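Local coordinates for protein intimin (Escherichia coli, PDB 1F00) that promotes adhesion of enteropathogenic bacteria to host cells, probably by binding its receptor Tir through the C-type lectin-like domain, at residues 144-149 with 155-160; 63-66 with 72-75. All coordinates share one frame; numbering follows the deposited sequence.

From the N terminus, contact 2 comes first. Strand 60-66 leads through a short turn into strand 71-79, and residues 63-66 then face 72-75 across the interior of the first bacterial Ig-like domain, tying its two sheets together. Contact 1 closes later, in the second Ig-like domain, where the chain turns back after 144-149 and pairs 155-160 beside it as a beta hairpin within one sheet. The loops lie in series, neither nested nor crossed. Their centres are 42 Å apart and their nearest atoms about 27 Å. Contact 2 joins sheet to sheet in one domain; contact 1 joins neighbouring strands in the next.

Contact 1. Residues 144-149 with 155-160; sequences AIASVD and VTLKEK
Ser147 and Thr156 form the antiparallel hydrogen-bonded pair of this hairpin: Thr156 N reaches Ser147 O at 2.8 Å, and Ser147 N reaches Thr156 O at 3.0 Å. The tight side is the face carrying Ala146, Val148, Val155 and Leu157. There Val155 CG2 meets Val148 CG2 at 3.7 Å, while Val155 CG1, anti to the backbone N (chi1 176°), lies 3.9 Å from Ala146 CB. Val125 and Leu127 of the neighbouring strand 124-130, and Ile165 of strand 163-169, also touch Val155. The opposite face, with Ser147 and Thr156, is looser and partly open to solvent. Lys158 lies along it, its chain bent at chi3 (82°), with CD 3.9 Å from Ser147 OG and its ammonium bonded to Pro143 O. Past the paired strands, Ile145 O accepts two consecutive amides, Lys158 N at 2.8 Å and Glu159 N at 3.0 Å, in the manner of a classic beta bulge. Two backbone N-H groups thus share one carbonyl acceptor, which implies that backbone hydrogen bonding continues one step beyond the Ala146-Leu157 pair, while the face carrying Ala146, Val148, Val155 and Leu157 is packed through methyl contacts.

Contact 2. Residues 63-66 with 72-75; sequences VTLT and KSLV
Ser73 and Val75 both meet a single methyl of Leu65, CD1, which bridges the gap from 63-66 to 72-75. Ser73 comes first along the second segment. Its CB is directed at the other strand, and OG, anti to the backbone N (chi1 -176°), reaches toward Leu65 to lie 3.3 Å from Leu65 CD1. This is a close van der Waals contact between a hydroxyl oxygen and a methyl; CB of Ser73 stands farther from the same CD1, at 4.1 Å. The buried hydroxyl has its polar partner in Leu45 O, to which it is hydrogen-bonded, so a polar atom can border an aliphatic side chain here without losing its bond.

The two strands belong to different sheets of an Ig-like beta sandwich: 60-66 pairs with 21-29, whereas 71-79 pairs with 38-43 and 91-94. Their backbones run in roughly opposite directions and exchange no hydrogen bonds, and even the nearest alpha carbons, those of Leu65 and Val75, are 8.7 Å apart. Side chains alone cross the interior.

Leu74 turns its side chain away from Leu65, and its backbone N bonds to Thr44 OG1. Val75 faces inward again. Its CG2, beside the backbone N, touches Leu65 CD1 at 3.5 Å, while CG1 is farther from that methyl than CB is. The Leu65 and Val75 side chains run antiparallel alongside one another and meet through CD1 and CG2. At CD1, the directions to Ser73 OG and Val75 CG2 are nearly perpendicular, about 85° apart, so the one methyl touches two alternate residues on different sides of itself. Around it, Thr43 touches Leu65, Ser73 and Val75, Tyr23 packs on Leu65 and Val75, and Phe93 packs on Leu65 and Ser73.

Contact 1. Residues 144-149 with 155-160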
# COMPACT_ATOMS: atom_id res chain seq x y z
N ALA A 144 9.86 5.72 10.25
CA ALA A 144 11.17 5.33 10.78
C ALA A 144 11.44 3.87 10.42
O ALA A 144 12.58 3.47 10.20
CB ALA A 144 11.21 5.51 12.30
N ILE A 145 10.37 3.09 10.38
CA ILE A 145 10.47 1.67 10.04
C ILE A 145 10.49 1.54 8.53
O ILE A 145 11.38 0.91 7.96
CB ILE A 145 9.25 0.90 10.59
CG1 ILE A 145 9.26 0.96 12.12
CG2 ILE A 145 9.26 -0.54 10.08
CD1 ILE A 145 10.52 0.42 12.76
N ALA A 146 9.51 2.16 7.88
CA ALA A 146 9.41 2.13 6.43
C ALA A 146 8.68 3.38 5.97
O ALA A 146 7.67 3.77 6.56
CB ALA A 146 8.66 0.88 5.98
N SER A 147 9.20 4.02 4.93
CA SER A 147 8.57 5.22 4.39
C SER A 147 7.93 4.88 3.05
O SER A 147 8.28 3.88 2.43
CB SER A 147 9.60 6.35 4.23
OG SER A 147 10.62 6.00 3.30
N VAL A 148 6.99 5.71 2.61
CA VAL A 148 6.33 5.47 1.34
C VAL A 148 6.12 6.77 0.57
O VAL A 148 5.77 7.79 1.15
CB VAL A 148 4.96 4.79 1.54
CG1 VAL A 148 4.00 5.72 2.29
CG2 VAL A 148 4.37 4.39 0.19
N ASP A 149 6.35 6.72 -0.74
CA ASP A 149 6.15 7.88 -1.60
C ASP A 149 4.64 8.10 -1.67
O ASP A 149 3.91 7.24 -2.17
CB ASP A 149 6.73 7.62 -2.99
CG ASP A 149 6.58 8.81 -3.92
OD1 ASP A 149 5.44 9.13 -4.30
OD2 ASP A 149 7.61 9.43 -4.27
N VAL A 155 7.56 1.86 -1.45
CA VAL A 155 7.99 1.82 -0.06
C VAL A 155 9.49 1.58 0.07
O VAL A 155 10.08 0.81 -0.68
CB VAL A 155 7.27 0.69 0.71
CG1 VAL A 155 7.83 0.59 2.14
CG2 VAL A 155 5.76 0.96 0.73
N THR A 156 10.11 2.25 1.04
CA THR A 156 11.52 2.07 1.31
C THR A 156 11.64 1.52 2.73
O THR A 156 11.18 2.15 3.68
CB THR A 156 12.30 3.40 1.22
OG1 THR A 156 12.18 3.93 -0.11
CG2 THR A 156 13.77 3.19 1.55
N LEU A 157 12.22 0.34 2.86
CA LEU A 157 12.39 -0.30 4.17
C LEU A 157 13.61 0.30 4.87
O LEU A 157 14.69 0.36 4.30
CB LEU A 157 12.56 -1.80 3.98
CG LEU A 157 11.37 -2.45 3.25
CD1 LEU A 157 11.65 -3.91 3.02
CD2 LEU A 157 10.09 -2.27 4.07
N LYS A 158 13.44 0.73 6.12
CA LYS A 158 14.53 1.38 6.84
C LYS A 158 15.05 0.70 8.11
O LYS A 158 16.26 0.52 8.26
CB LYS A 158 14.12 2.81 7.15
CG LYS A 158 13.63 3.55 5.92
CD LYS A 158 12.80 4.77 6.26
CE LYS A 158 13.64 5.97 6.61
NZ LYS A 158 12.76 7.17 6.82
N GLU A 159 14.15 0.32 9.01
CA GLU A 159 14.57 -0.31 10.26
C GLU A 159 13.67 -1.49 10.64
O GLU A 159 12.50 -1.55 10.26
CB GLU A 159 14.57 0.71 11.40
CG GLU A 159 15.47 1.93 11.19
CD GLU A 159 16.96 1.61 11.29
OE1 GLU A 159 17.32 0.53 11.80
OE2 GLU A 159 17.77 2.46 10.87
N LYS A 160 14.23 -2.41 11.42
CA LYS A 160 13.47 -3.57 11.86
C LYS A 160 12.30 -3.17 12.74
O LYS A 160 12.47 -2.48 13.75
CB LYS A 160 14.38 -4.54 12.61
CG LYS A 160 15.52 -5.08 11.76
CD LYS A 160 16.39 -6.06 12.54
CE LYS A 160 15.62 -7.31 12.94
NZ LYS A 160 16.49 -8.26 13.70

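Contact 2. Residues 63-66 with 72-75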
# COMPACT_ATOMS: atom_id res chain seq x y z
N VAL A 63 -35.68 6.68 0.59
CA VAL A 63 -35.30 5.37 0.07
C VAL A 63 -33.78 5.30 -0.02
O VAL A 63 -33.11 6.33 -0.05
CB VAL A 63 -35.89 5.12 -1.33
CG1 VAL A 63 -37.41 5.13 -1.28
CG2 VAL A 63 -35.38 6.17 -2.31
N THR A 64 -33.23 4.08 -0.04
CA THR A 64 -31.79 3.90 -0.12
C THR A 64 -31.37 3.16 -1.38
O THR A 64 -32.14 2.38 -1.94
CB THR A 64 -31.25 3.13 1.10
OG1 THR A 64 -31.91 1.86 1.19
CG2 THR A 64 -31.49 3.92 2.38
N LEU A 65 -30.14 3.42 -1.83
CA LEU A 65 -29.60 2.80 -3.04
C LEU A 65 -28.25 2.14 -2.75
O LEU A 65 -27.41 2.72 -2.06
CB LEU A 65 -29.41 3.88 -4.12
CG LEU A 65 -29.15 3.54 -5.60
CD1 LEU A 65 -28.60 4.78 -6.28
CD2 LEU A 65 -28.15 2.42 -5.75
N THR A 66 -28.06 0.94 -3.29
CA THR A 66 -26.80 0.21 -3.14
C THR A 66 -26.45 -0.33 -4.52
O THR A 66 -27.28 -0.30 -5.43
CB THR A 66 -26.94 -0.97 -2.17
OG1 THR A 66 -27.88 -1.91 -2.69
CG2 THR A 66 -27.42 -0.49 -0.81
N LYS A 72 -21.73 5.50 -12.54
CA LYS A 72 -22.60 6.61 -12.18
C LYS A 72 -24.02 6.09 -12.08
O LYS A 72 -24.45 5.26 -12.88
CB LYS A 72 -22.54 7.73 -13.23
CG LYS A 72 -21.20 8.42 -13.37
CD LYS A 72 -21.35 9.72 -14.15
CE LYS A 72 -20.01 10.40 -14.38
NZ LYS A 72 -19.14 9.62 -15.30
N SER A 73 -24.76 6.57 -11.09
CA SER A 73 -26.14 6.16 -10.89
C SER A 73 -27.05 7.38 -10.83
O SER A 73 -26.75 8.36 -10.16
CB SER A 73 -26.27 5.35 -9.60
OG SER A 73 -27.59 4.86 -9.43
N LEU A 74 -28.17 7.30 -11.55
CA LEU A 74 -29.12 8.40 -11.58
C LEU A 74 -30.50 7.96 -11.11
O LEU A 74 -31.18 7.18 -11.77
CB LEU A 74 -29.23 8.98 -12.99
CG LEU A 74 -30.30 10.06 -13.17
CD1 LEU A 74 -30.22 11.10 -12.06
CD2 LEU A 74 -30.12 10.70 -14.54
N VAL A 75 -30.89 8.46 -9.94
CA VAL A 75 -32.18 8.14 -9.35
C VAL A 75 -33.21 9.21 -9.73
O VAL A 75 -32.90 10.40 -9.79
CB VAL A 75 -32.08 8.06 -7.82
CG1 VAL A 75 -33.47 7.93 -7.21
CG2 VAL A 75 -31.22 6.87 -7.42